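PDB 6TRK: pollen allergen Phl p 6 from Phleum pratense, which is a grass pollen allergen of the Poa p IX/Phl p VI family, here a fold-stabilised variant, with a ribonuclease-like role in the plant suggested but not established. Local coordinates for residues A[15-20]-A[46-51]; A[39-44]-A[84-89]; A[90-95]-A[101-106]. The protein carries 1 engineered substitution. All coordinates share one frame; numbering follows the deposited sequence. Where two conformers were deposited one is given.

Contact 1 (A[15-20]-A[46-51])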
ATOM      1  N   ASN A  15      -3.177  -4.615   2.836  1.00 12.47           N
ATOM      2  CA  ASN A  15      -4.015  -3.461   3.148  1.00 11.22           C
ATOM      3  C   ASN A  15      -4.075  -3.184   4.645  1.00 13.12           C
ATOM      4  O   ASN A  15      -3.981  -2.031   5.064  1.00 13.57           O
ATOM      5  CB  ASN A  15      -5.404  -3.701   2.549  1.00 14.95           C
ATOM      6  CG  ASN A  15      -6.102  -2.422   2.198  1.00 23.23           C
ATOM      7  OD1 ASN A  15      -5.593  -1.308   2.416  1.00 23.87           O
ATOM      8  ND2 ASN A  15      -7.279  -2.558   1.602  1.00 35.38           N
ATOM      9  N   ALA A  16      -4.177  -4.220   5.455  1.00 14.16           N
ATOM     10  CA  ALA A  16      -4.235  -4.037   6.897  1.00 16.89           C
ATOM     11  C   ALA A  16      -2.938  -3.437   7.434  1.00 15.20           C
ATOM     12  O   ALA A  16      -2.976  -2.551   8.292  1.00 14.05           O
ATOM     13  CB  ALA A  16      -4.549  -5.382   7.570  1.00 17.83           C
ATOM     14  N   SER A  17      -1.788  -3.907   6.937  1.00 14.89           N
ATOM     15  CA  SER A  17      -0.509  -3.316   7.367  1.00 12.14           C
ATOM     16  C   SER A  17      -0.376  -1.871   6.908  1.00 12.78           C
ATOM     17  O   SER A  17       0.157  -1.017   7.634  1.00 13.56           O
ATOM     18  CB  SER A  17       0.638  -4.141   6.817  1.00 13.57           C
ATOM     19  OG  SER A  17       0.672  -5.424   7.370  1.00 14.76           O
ATOM     20  N   PHE A  18      -0.836  -1.588   5.669  1.00 12.54           N
ATOM     21  CA  PHE A  18      -0.859  -0.214   5.173  1.00 13.40           C
ATOM     22  C   PHE A  18      -1.712   0.689   6.069  1.00 11.97           C
ATOM     23  O   PHE A  18      -1.299   1.793   6.419  1.00 12.67           O
ATOM     24  CB  PHE A  18      -1.346  -0.262   3.703  1.00 11.08           C
ATOM     25  CG  PHE A  18      -1.737   1.061   3.123  1.00 13.27           C
ATOM     26  CD1 PHE A  18      -0.808   2.050   2.878  1.00 12.61           C
ATOM     27  CD2 PHE A  18      -3.067   1.281   2.726  1.00 17.13           C
ATOM     28  CE1 PHE A  18      -1.201   3.260   2.269  1.00 12.79           C
ATOM     29  CE2 PHE A  18      -3.465   2.487   2.130  1.00 16.03           C
ATOM     30  CZ  PHE A  18      -2.533   3.471   1.895  1.00 15.63           C
ATOM     31  N   ARG A  19      -2.881   0.227   6.491  1.00 11.94           N
ATOM     32  CA  ARG A  19      -3.704   1.037   7.394  1.00 11.50           C
ATOM     33  C   ARG A  19      -3.006   1.257   8.736  1.00 12.06           C
ATOM     34  O   ARG A  19      -3.078   2.347   9.314  1.00 14.08           O
ATOM     35  CB  ARG A  19      -5.068   0.374   7.625  1.00 16.12           C
ATOM     36  CG  ARG A  19      -5.961   0.298   6.409  1.00 18.88           C
ATOM     37  CD  ARG A  19      -7.365  -0.159   6.831  1.00 23.69           C
ATOM     38  NE  ARG A  19      -7.452  -1.580   7.173  1.00 24.86           N
ATOM     39  CZ  ARG A  19      -7.725  -2.546   6.299  1.00 49.24           C
ATOM     40  NH1 ARG A  19      -7.914  -2.258   5.008  1.00 28.39           N
ATOM     41  NH2 ARG A  19      -7.789  -3.804   6.712  1.00 24.06           N
ATOM     42  N   ALA A  20      -2.318   0.231   9.245  1.00 12.84           N
ATOM     43  CA  ALA A  20      -1.545   0.399  10.487  1.00 13.78           C
ATOM     44  C   ALA A  20      -0.421   1.415  10.305  1.00 15.99           C
ATOM     45  O   ALA A  20      -0.172   2.243  11.171  1.00 13.29           O
ATOM     46  CB  ALA A  20      -1.010  -0.962  10.935  1.00 14.27           C
ATOM     47  N   LYS A  46       7.508  -5.329   3.710  1.00 16.62           N
ATOM     48  CA  LYS A  46       8.533  -6.312   3.346  1.00 20.40           C
ATOM     49  C   LYS A  46       8.191  -7.700   3.878  1.00 18.88           C
ATOM     50  O   LYS A  46       8.401  -8.709   3.184  1.00 17.36           O
ATOM     51  CB  LYS A  46       9.906  -5.816   3.827  1.00 23.86           C
ATOM     52  CG  LYS A  46      10.413  -4.661   2.962  1.00 29.77           C
ATOM     53  CD  LYS A  46      11.875  -4.299   3.264  1.00 34.97           C
ATOM     54  CE  LYS A  46      12.419  -3.315   2.223  1.00 67.79           C
ATOM     55  N   ARG A  47       7.595  -7.776   5.065  1.00 17.81           N
ATOM     56  CA  ARG A  47       7.187  -9.086   5.563  1.00 16.21           C
ATOM     57  C   ARG A  47       6.054  -9.652   4.709  1.00 17.37           C
ATOM     58  O   ARG A  47       6.077 -10.840   4.371  1.00 18.57           O
ATOM     59  CB  ARG A  47       6.776  -8.990   7.027  1.00 16.04           C
ATOM     60  CG  ARG A  47       7.934  -8.660   7.954  1.00 17.58           C
ATOM     61  CD  ARG A  47       7.415  -8.332   9.379  1.00 19.46           C
ATOM     62  NE  ARG A  47       8.476  -7.879  10.251  1.00 20.65           N
ATOM     63  CZ  ARG A  47       8.294  -7.114  11.332  1.00 22.48           C
ATOM     64  NH1 ARG A  47       7.079  -6.727  11.668  1.00 28.42           N
ATOM     65  NH2 ARG A  47       9.347  -6.762  12.052  1.00 23.86           N
ATOM     66  N   ASN A  48       5.074  -8.809   4.328  1.00 15.82           N
ATOM     67  CA  ASN A  48       3.980  -9.293   3.495  1.00 15.71           C
ATOM     68  C   ASN A  48       4.471  -9.723   2.115  1.00 16.93           C
ATOM     69  O   ASN A  48       3.992 -10.720   1.566  1.00 16.89           O
ATOM     70  CB  ASN A  48       2.890  -8.215   3.354  1.00 16.75           C
ATOM     71  CG  ASN A  48       2.095  -8.006   4.645  1.00 19.81           C
ATOM     72  OD1 ASN A  48       1.791  -8.960   5.365  1.00 26.03           O
ATOM     73  ND2 ASN A  48       1.746  -6.759   4.922  1.00 16.10           N
ATOM     74  N   LEU A  49       5.414  -8.975   1.539  1.00 15.19           N
ATOM     75  CA  LEU A  49       5.943  -9.313   0.228  1.00 15.15           C
ATOM     76  C   LEU A  49       6.679 -10.646   0.254  1.00 17.28           C
ATOM     77  O   LEU A  49       6.534 -11.458  -0.663  1.00 20.61           O
ATOM     78  CB  LEU A  49       6.844  -8.182  -0.259  1.00 20.19           C
ATOM     79  CG  LEU A  49       7.317  -8.253  -1.705  1.00 23.84           C
ATOM     80  CD1 LEU A  49       6.199  -8.070  -2.722  1.00 28.68           C
ATOM     81  CD2 LEU A  49       8.395  -7.185  -1.885  1.00 26.99           C
ATOM     82  N   ALA A  50       7.419 -10.917   1.324  1.00 19.07           N
ATOM     83  CA  ALA A  50       8.093 -12.209   1.406  1.00 19.95           C
ATOM     84  C   ALA A  50       7.098 -13.351   1.563  1.00 21.38           C
ATOM     85  O   ALA A  50       7.336 -14.451   1.044  1.00 20.48           O
ATOM     86  CB  ALA A  50       9.109 -12.201   2.549  1.00 24.36           C
ATOM     87  N   ASP A  51       5.981 -13.133   2.257  1.00 21.70           N
ATOM     88  CA  ASP A  51       4.933 -14.150   2.255  1.00 20.15           C
ATOM     89  C   ASP A  51       4.396 -14.404   0.849  1.00 23.88           C
ATOM     90  O   ASP A  51       4.122 -15.552   0.483  1.00 24.00           O
ATOM     91  CB  ASP A  51       3.793 -13.750   3.183  1.00 20.09           C
ATOM     92  CG  ASP A  51       4.156 -13.883   4.645  1.00 41.71           C
ATOM     93  OD1 ASP A  51       5.134 -14.610   4.952  1.00 38.60           O
ATOM     94  OD2 ASP A  51       3.461 -13.271   5.479  1.00 40.64           O
TER
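Ser17 meets the amide end of Asn48, whose ND2 comes against both side-chain atoms of the serine: it lies 3.0 Å from Ser17 OG and 3.4 Å from Ser17 CB. The shorter approach is a hydrogen bond with a known direction. Asn48 ND2 donates to Ser17 OG at an N-H...O angle of 154°, and the hydroxyl oxygen sits only 10° out of the amide plane, so the bond lies close to that plane, though it is somewhat bent at the hydrogen. In both residues the side chain leaves the helix with its gamma atom beside the backbone N and anti to the carbonyl carbon (chi1 -66° for Ser17), which sends hydroxyl and amide into the same groove.

The groove lies between helix 2-23 and helix 30-55, consecutive members of the four-helix bundle that makes up this all-helical allergen. At this level the backbones stay well apart, with Ser17 CA 8.4 Å from Asn48 CA, and this one polar reach spans the gap near the surface. Ser17 OG also has a weak hydrogen bond with Asp13 O, one turn back on its own helix. Asn48 packs on Asp13 and Val14 as well, while Phe18, next to the serine, turns inward to Phe37 and Phe90.

Contact 2 (A[39-44]-A[84-89])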
ATOM      1  N   ALA A  39       8.631   4.722   7.255  1.00 14.97           N
ATOM      2  CA  ALA A  39       9.398   3.821   8.108  1.00 16.99           C
ATOM      3  C   ALA A  39       8.536   2.692   8.654  1.00 18.70           C
ATOM      4  O   ALA A  39       8.986   1.542   8.732  1.00 18.65           O
ATOM      5  CB  ALA A  39      10.027   4.608   9.245  1.00 17.11           C
ATOM      6  N   ALA A  40       7.302   2.996   9.028  1.00 17.16           N
ATOM      7  CA  ALA A  40       6.418   1.952   9.514  1.00 13.84           C
ATOM      8  C   ALA A  40       5.963   1.049   8.382  1.00 16.16           C
ATOM      9  O   ALA A  40       5.885  -0.181   8.541  1.00 15.03           O
ATOM     10  CB  ALA A  40       5.204   2.580  10.216  1.00 16.29           C
ATOM     11  N   PHE A  41       5.674   1.641   7.221  1.00 12.09           N
ATOM     12  CA  PHE A  41       5.176   0.897   6.086  1.00 13.46           C
ATOM     13  C   PHE A  41       6.210  -0.089   5.584  1.00 13.44           C
ATOM     14  O   PHE A  41       5.885  -1.234   5.266  1.00 14.48           O
ATOM     15  CB  PHE A  41       4.784   1.870   4.952  1.00 14.85           C
ATOM     16  CG  PHE A  41       4.431   1.175   3.679  1.00 16.10           C
ATOM     17  CD1 PHE A  41       5.412   0.899   2.717  1.00 16.73           C
ATOM     18  CD2 PHE A  41       3.138   0.777   3.440  1.00 15.83           C
ATOM     19  CE1 PHE A  41       5.088   0.242   1.560  1.00 14.15           C
ATOM     20  CE2 PHE A  41       2.804   0.092   2.263  1.00 18.10           C
ATOM     21  CZ  PHE A  41       3.781  -0.175   1.334  1.00 15.05           C
ATOM     22  N   THR A  42       7.480   0.322   5.518  0.51 13.08           N
ATOM     23  CA  THR A  42       8.472  -0.553   4.880  0.51 10.05           C
ATOM     24  C   THR A  42       8.700  -1.833   5.690  0.51  5.33           C
ATOM     25  O   THR A  42       8.898  -2.902   5.103  0.51 29.10           O
ATOM     26  CB  THR A  42       9.780   0.222   4.670  0.51 42.99           C
ATOM     27  OG1 THR A  42      10.651  -0.520   3.801  0.51 20.78           O
ATOM     28  CG2 THR A  42      10.482   0.487   5.989  0.51 15.56           C
ATOM     29  N   VAL A  43       8.644  -1.757   7.026  1.00 14.01           N
ATOM     30  CA  VAL A  43       8.838  -2.958   7.851  1.00 17.26           C
ATOM     31  C   VAL A  43       7.755  -3.990   7.562  1.00 17.86           C
ATOM     32  O   VAL A  43       8.038  -5.155   7.303  1.00 17.12           O
ATOM     33  CB  VAL A  43       8.838  -2.583   9.351  1.00 16.72           C
ATOM     34  CG1 VAL A  43       8.788  -3.852  10.217  1.00 21.82           C
ATOM     35  CG2 VAL A  43      10.053  -1.731   9.707  1.00 23.78           C
ATOM     36  N   SER A  44       6.490  -3.585   7.666  1.00 15.07           N
ATOM     37  CA  SER A  44       5.432  -4.574   7.527  1.00 13.37           C
ATOM     38  C   SER A  44       5.212  -4.999   6.077  1.00 17.98           C
ATOM     39  O   SER A  44       4.914  -6.176   5.826  1.00 16.56           O
ATOM     40  CB  SER A  44       4.143  -4.008   8.124  1.00 13.49           C
ATOM     41  OG  SER A  44       3.822  -2.750   7.555  1.00 14.14           O
ATOM     42  N   GLU A  84      -0.098  12.266   1.383  1.00 14.02           N
ATOM     43  CA  GLU A  84      -1.373  11.990   0.711  1.00 16.88           C
ATOM     44  C   GLU A  84      -1.175  11.431  -0.695  1.00 13.79           C
ATOM     45  O   GLU A  84      -1.960  10.579  -1.120  1.00 14.93           O
ATOM     46  CB  GLU A  84      -2.226  13.237   0.692  1.00 18.41           C
ATOM     47  CG  GLU A  84      -2.635  13.695   2.125  1.00 31.42           C
ATOM     48  CD  GLU A  84      -3.576  12.721   2.859  1.00 46.43           C
ATOM     49  OE1 GLU A  84      -4.293  11.926   2.205  1.00 41.44           O
ATOM     50  OE2 GLU A  84      -3.610  12.764   4.107  1.00 54.50           O
ATOM     51  N   ALA A  85      -0.096  11.815  -1.390  1.00 12.79           N
ATOM     52  CA  ALA A  85       0.166  11.233  -2.701  1.00 12.43           C
ATOM     53  C   ALA A  85       0.434   9.740  -2.602  1.00 15.58           C
ATOM     54  O   ALA A  85      -0.055   8.958  -3.422  1.00 14.71           O
ATOM     55  CB  ALA A  85       1.351  11.904  -3.384  1.00 13.40           C
ATOM     56  N   PHE A  86       1.222   9.320  -1.604  1.00 12.01           N
ATOM     57  CA  PHE A  86       1.434   7.892  -1.425  1.00 11.82           C
ATOM     58  C   PHE A  86       0.127   7.148  -1.142  1.00 11.53           C
ATOM     59  O   PHE A  86      -0.181   6.123  -1.790  1.00 10.77           O
ATOM     60  CB  PHE A  86       2.421   7.634  -0.276  1.00 12.19           C
ATOM     61  CG  PHE A  86       2.920   6.200  -0.230  1.00 10.91           C
ATOM     62  CD1 PHE A  86       2.125   5.170   0.235  1.00  9.36           C
ATOM     63  CD2 PHE A  86       4.206   5.882  -0.653  1.00 10.41           C
ATOM     64  CE1 PHE A  86       2.554   3.861   0.259  1.00 12.15           C
ATOM     65  CE2 PHE A  86       4.663   4.559  -0.578  1.00 11.80           C
ATOM     66  CZ  PHE A  86       3.826   3.557  -0.132  1.00 13.34           C
ATOM     67  N   VAL A  87      -0.617   7.618  -0.141  1.00 12.28           N
ATOM     68  CA  VAL A  87      -1.822   6.957   0.324  1.00 12.22           C
ATOM     69  C   VAL A  87      -2.844   6.839  -0.794  1.00 10.91           C
ATOM     70  O   VAL A  87      -3.433   5.777  -0.987  1.00 11.98           O
ATOM     71  CB  VAL A  87      -2.397   7.725   1.521  1.00 12.59           C
ATOM     72  CG1 VAL A  87      -3.799   7.234   1.871  1.00 22.63           C
ATOM     73  CG2 VAL A  87      -1.477   7.573   2.731  1.00 16.12           C
ATOM     74  N   LEU A  88      -3.030   7.919  -1.558  1.00 10.93           N
ATOM     75  CA  LEU A  88      -4.005   7.891  -2.643  1.00 13.53           C
ATOM     76  C   LEU A  88      -3.635   6.847  -3.682  1.00 11.86           C
ATOM     77  O   LEU A  88      -4.485   6.075  -4.141  1.00 12.46           O
ATOM     78  CB  LEU A  88      -4.120   9.284  -3.264  1.00 12.99           C
ATOM     79  CG  LEU A  88      -4.962   9.409  -4.508  1.00 16.77           C
ATOM     80  CD1 LEU A  88      -6.401   9.122  -4.178  1.00 17.65           C
ATOM     81  CD2 LEU A  88      -4.851  10.813  -5.063  1.00 20.45           C
ATOM     82  N   HIS A  89      -2.381   6.834  -4.123  1.00 11.63           N
ATOM     83  CA  HIS A  89      -2.054   5.932  -5.230  1.00 11.97           C
ATOM     84  C   HIS A  89      -1.882   4.493  -4.769  1.00 12.54           C
ATOM     85  O   HIS A  89      -2.238   3.559  -5.505  1.00 12.34           O
ATOM     86  CB  HIS A  89      -0.822   6.441  -5.961  1.00  8.36           C
ATOM     87  CG  HIS A  89      -1.074   7.730  -6.672  1.00 12.50           C
ATOM     88  ND1 HIS A  89      -0.961   8.967  -6.061  1.00 12.91           N
ATOM     89  CD2 HIS A  89      -1.518   7.969  -7.926  1.00 12.12           C
ATOM     90  CE1 HIS A  89      -1.294   9.912  -6.919  1.00 14.01           C
ATOM     91  NE2 HIS A  89      -1.646   9.332  -8.062  1.00 13.16           N
TER
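Ala85 O, one residue before the Phe86 that reaches across to Phe41, takes two N-H groups from the same residue. His89 ND1 donates to Ala85 O at 2.8 Å and an angle of 166°, and His89 N makes the longer helical bond to that oxygen at 3.2 Å. The carbonyl oxygen lies in the plane of the imidazole, and the bond implies that ND1 carries a proton. With ND1 tied back one full turn, this bond probably limits rotation of the ring and keeps it folded along its own helix.

Between the segments the contact is purely aromatic. The edge of Phe86 points at the face of Phe41 in a T-shaped (edge-to-face) stack, with ring centroids 5.2 Å apart and planes at 69°. Phe86 CZ makes the approach, settling over the rim of the Phe41 face rather than its middle: it is 3.9 Å from Phe41 CE1 and 4.0 Å from Phe41 CZ. Each phenylalanine has CG anti to its own backbone N (chi1 172° in Phe41), a setting that extends both rings across the space between helix 30-55 and helix 82-98. This is the hydrophobic centre of the four-helix bundle, and here the two rings bridge the distance between backbones whose nearest CA atoms, of Phe41 and Val87, are 10.9 Å apart.

Other rings extend the cluster. Phe37 meets Phe86 edge-to-face, and Phe90 meets Phe41 in the same fashion, whereas Tyr45, the engineered residue of this stabilised variant, has its ring plane close to parallel with that of Phe41. From helix 60-76, Ala70 and Ala74 pack on Phe86, and from helix 2-23 Ala21 packs on Phe41.

Contact 3 (A[90-95]-A[101-106]). With ZN (zinc ion), chain C; ZN (zinc ion), chain E.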
ATOM      1  N   PHE A  90      -1.431   4.290  -3.533  1.00 10.00           N
ATOM      2  CA  PHE A  90      -1.341   2.930  -3.016  1.00 10.36           C
ATOM      3  C   PHE A  90      -2.733   2.299  -2.920  1.00 10.04           C
ATOM      4  O   PHE A  90      -2.972   1.184  -3.400  1.00 11.13           O
ATOM      5  CB  PHE A  90      -0.639   2.916  -1.631  1.00 10.66           C
ATOM      6  CG  PHE A  90      -0.237   1.521  -1.212  1.00 10.79           C
ATOM      7  CD1 PHE A  90      -1.100   0.756  -0.466  1.00 14.07           C
ATOM      8  CD2 PHE A  90       0.983   0.976  -1.597  1.00 12.74           C
ATOM      9  CE1 PHE A  90      -0.771  -0.545  -0.102  1.00 13.94           C
ATOM     10  CE2 PHE A  90       1.324  -0.328  -1.263  1.00 14.78           C
ATOM     11  CZ  PHE A  90       0.426  -1.079  -0.495  1.00 14.91           C
ATOM     12  N   SER A  91      -3.664   3.008  -2.325  1.00  9.71           N
ATOM     13  CA  SER A  91      -4.999   2.445  -2.140  1.00 11.86           C
ATOM     14  C   SER A  91      -5.710   2.216  -3.472  1.00 15.78           C
ATOM     15  O   SER A  91      -6.353   1.184  -3.647  1.00 13.95           O
ATOM     16  CB  SER A  91      -5.818   3.353  -1.241  1.00 15.47           C
ATOM     17  OG  SER A  91      -5.949   4.651  -1.728  1.00 17.05           O
ATOM     18  N   GLU A  92      -5.580   3.152  -4.425  1.00 11.70           N
ATOM     19  CA  GLU A  92      -6.219   2.968  -5.737  1.00 12.58           C
ATOM     20  C   GLU A  92      -5.565   1.839  -6.524  1.00 11.01           C
ATOM     21  O   GLU A  92      -6.253   1.004  -7.142  1.00 11.72           O
ATOM     22  CB  GLU A  92      -6.224   4.274  -6.555  1.00 12.11           C
ATOM     23  CG  GLU A  92      -7.235   5.306  -6.028  1.00 11.84           C
ATOM     24  CD  GLU A  92      -7.554   6.439  -6.925  1.00 15.48           C
ATOM     25  OE1 GLU A  92      -8.416   7.257  -6.492  1.00 14.38           O
ATOM     26  OE2 GLU A  92      -6.970   6.578  -8.017  1.00 15.84           O
ATOM     27  N   ALA A  93      -4.238   1.781  -6.537  1.00 11.73           N
ATOM     28  CA  ALA A  93      -3.579   0.725  -7.304  1.00 12.16           C
ATOM     29  C   ALA A  93      -3.849  -0.652  -6.711  1.00 10.06           C
ATOM     30  O   ALA A  93      -4.004  -1.621  -7.447  1.00 12.28           O
ATOM     31  CB  ALA A  93      -2.081   1.019  -7.386  1.00 11.04           C
ATOM     32  N   LEU A  94      -3.967  -0.752  -5.382  1.00 11.21           N
ATOM     33  CA  LEU A  94      -4.294  -2.035  -4.780  1.00 10.15           C
ATOM     34  C   LEU A  94      -5.688  -2.498  -5.190  1.00 12.65           C
ATOM     35  O   LEU A  94      -5.906  -3.686  -5.442  1.00 15.03           O
ATOM     36  CB  LEU A  94      -4.164  -1.939  -3.254  1.00 14.08           C
ATOM     37  CG  LEU A  94      -4.129  -3.291  -2.527  1.00 18.36           C
ATOM     38  CD1 LEU A  94      -2.882  -4.115  -2.884  1.00 21.92           C
ATOM     39  CD2 LEU A  94      -4.190  -3.113  -0.977  1.00 20.04           C
ATOM     40  N   ARG A  95      -6.639  -1.573  -5.296  0.53 21.40           N
ATOM     41  CA  ARG A  95      -7.963  -1.962  -5.774  0.53 13.06           C
ATOM     42  C   ARG A  95      -7.934  -2.355  -7.245  0.53 18.72           C
ATOM     43  O   ARG A  95      -8.663  -3.259  -7.659  0.53 13.73           O
ATOM     44  CB  ARG A  95      -8.960  -0.828  -5.503  0.53 28.07           C
ATOM     45  CG  ARG A  95      -9.325  -0.719  -4.018  0.53 19.12           C
ATOM     46  CD  ARG A  95     -10.542   0.186  -3.737  0.53 20.64           C
ATOM     47  NE  ARG A  95     -10.219   1.609  -3.826  0.53 18.09           N
ATOM     48  CZ  ARG A  95      -9.787   2.366  -2.807  0.53  9.96           C
ATOM     49  NH1 ARG A  95      -9.535   3.651  -3.016  0.53 22.72           N
ATOM     50  NH2 ARG A  95      -9.619   1.855  -1.595  0.53 16.14           N
ATOM     51  N   PRO A 101     -13.976  -2.754  -8.888  1.00 13.40           N
ATOM     52  CA  PRO A 101     -14.339  -1.755  -9.909  1.00 15.42           C
ATOM     53  C   PRO A 101     -14.441  -0.333  -9.385  1.00 14.02           C
ATOM     54  O   PRO A 101     -14.226   0.600 -10.160  1.00 15.50           O
ATOM     55  CB  PRO A 101     -15.714  -2.221 -10.450  1.00 17.11           C
ATOM     56  CG  PRO A 101     -15.969  -3.562  -9.828  1.00 21.54           C
ATOM     57  CD  PRO A 101     -15.013  -3.787  -8.689  1.00 17.30           C
ATOM     58  N   GLU A 102     -14.789  -0.135  -8.117  1.00 14.35           N
ATOM     59  CA  GLU A 102     -14.838   1.219  -7.544  1.00 14.91           C
ATOM     60  C   GLU A 102     -13.436   1.539  -7.022  1.00 14.28           C
ATOM     61  O   GLU A 102     -13.070   1.188  -5.902  1.00 17.29           O
ATOM     62  CB  GLU A 102     -15.891   1.334  -6.445  1.00 16.52           C
ATOM     63  CG  GLU A 102     -17.336   1.103  -6.926  1.00 16.81           C
ATOM     64  CD  GLU A 102     -18.103   2.332  -7.354  1.00 19.44           C
ATOM     65  OE1 GLU A 102     -17.500   3.394  -7.629  1.00 18.25           O
ATOM     66  OE2 GLU A 102     -19.361   2.219  -7.466  1.00 20.26           O
ATOM     67  N   VAL A 103     -12.660   2.226  -7.853  1.00 12.47           N
ATOM     68  CA  VAL A 103     -11.262   2.494  -7.553  1.00 12.54           C
ATOM     69  C   VAL A 103     -11.110   3.798  -6.782  1.00 14.40           C
ATOM     70  O   VAL A 103     -10.473   3.842  -5.725  1.00 14.81           O
ATOM     71  CB  VAL A 103     -10.453   2.490  -8.866  1.00 10.30           C
ATOM     72  CG1 VAL A 103      -9.038   2.985  -8.572  1.00 12.33           C
ATOM     73  CG2 VAL A 103     -10.450   1.139  -9.464  1.00 13.73           C
ATOM     74  N   HIS A 104     -11.681   4.891  -7.289  1.00 13.33           N
ATOM     75  CA  HIS A 104     -11.742   6.117  -6.505  1.00 12.13           C
ATOM     76  C   HIS A 104     -12.699   5.917  -5.322  1.00 16.83           C
ATOM     77  O   HIS A 104     -13.817   5.418  -5.489  1.00 19.00           O
ATOM     78  CB  HIS A 104     -12.200   7.278  -7.384  1.00 17.59           C
ATOM     79  CG  HIS A 104     -11.987   8.620  -6.761  1.00 21.52           C
ATOM     80  ND1 HIS A 104     -10.751   9.234  -6.742  1.00 16.66           N
ATOM     81  CD2 HIS A 104     -12.836   9.461  -6.121  1.00 26.29           C
ATOM     82  CE1 HIS A 104     -10.850  10.402  -6.125  1.00 23.71           C
ATOM     83  NE2 HIS A 104     -12.103  10.558  -5.727  1.00 24.65           N
ATOM     84  N   ALA A 105     -12.256   6.290  -4.127  1.00 15.17           N
ATOM     85  CA  ALA A 105     -13.030   6.086  -2.906  1.00 19.58           C
ATOM     86  C   ALA A 105     -14.409   6.732  -3.004  1.00 21.67           C
ATOM     87  O   ALA A 105     -14.554   7.881  -3.453  1.00 23.71           O
ATOM     88  CB  ALA A 105     -12.265   6.676  -1.718  1.00 24.43           C
ATOM     89  N   VAL A 106     -15.426   5.988  -2.590  1.00 26.55           N
ATOM     90  CA  VAL A 106     -16.796   6.492  -2.553  1.00 28.63           C
ATOM     91  C   VAL A 106     -17.113   6.824  -1.098  1.00 28.81           C
ATOM     92  O   VAL A 106     -16.988   5.967  -0.214  1.00 31.62           O
ATOM     93  CB  VAL A 106     -17.791   5.470  -3.132  1.00 27.63           C
ATOM     94  CG1 VAL A 106     -19.223   6.001  -3.112  1.00 34.87           C
ATOM     95  CG2 VAL A 106     -17.423   5.145  -4.574  1.00 32.02           C
TER
HETATM   96 ZN    ZN C 201      -9.059   8.710  -7.654  1.00 15.42          ZN
HETATM   97 ZN    ZN E 203     -20.487   3.840  -7.590  1.00 20.51          ZN
HETATM   98  O   HOH W   1      -9.528   7.426  -3.906  1.00 15.46           O
HETATM   99  O   HOH W   2      -7.860  10.288  -7.545  1.00 16.90           O
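Glu92 and His104 hold one zinc ion between the last helix of the four-helix bundle, 82-98, and the C-terminal tail that doubles back along it. Glu92 OE1 binds the metal at 2.0 Å, and His104 ND1 binds it at the same length. A water completes the ligands seen here. The carboxylate binds through one oxygen, since Glu92 OE2 stays 3.0 Å from the zinc. The two side chains run alongside each other in a common direction, with the carboxylate and ring planes 73° apart. Glu92 OE1 and His104 ND1 are close because they share the zinc; they are not hydrogen-bonded to each other.

The next shell helps to position Glu92. A second water donates to Glu92 OE1 and accepts from Ala105 N at 3.0 Å, joining the first-shell carboxylate to the tail backbone just beyond His104; the same water lies over one face of the His104 ring, toward its rim. Glu92 reaches the metal with an extended chain beyond CG (chi2 -165°), and its CB packs on Val103 CG1 at 3.7 Å, the two side chains crossing at about a right angle.

Further along the helix, Arg95, in one of two modelled conformers, turns the NE side of its guanidinium to Val103 O, so that NE and NH1 converge on one oxygen. Arg95 NE and Arg95 NH1 each donate to Val103 O at 2.9 Å, and the acceptor lies 6° out of the guanidinium plane. A bend at chi3 brings the group round to the tail. Positive charge on the guanidinium would probably polarise this peptide carbonyl, directly before His104. Beyond it, Glu102 turns outward to a second zinc ion, which its OE2 binds. Ser91 O sits 3.7 Å above one face of the Arg95 guanidinium, near the middle of the group, while Val103 O meets its edge.

All three contacts belong to one four-helix bundle. Contact 1 ties helix 2-23 to helix 30-55, contact 2 ties helix 30-55 to helix 82-98, and contact 3 ties helix 82-98 to the tail that follows it. Along the chain, the segments of contacts 1 and 2 alternate, while contact 3 comes after both. The centres of contacts 1 and 2 are about 10 Å apart, those of 2 and 3 about 15 Å, and those of 1 and 3 about 17 Å, on opposite sides of the chain's centre. Phe18, Phe41 and Phe90, one from a segment of each contact, touch in the interior, so the three sites sit around one aromatic core.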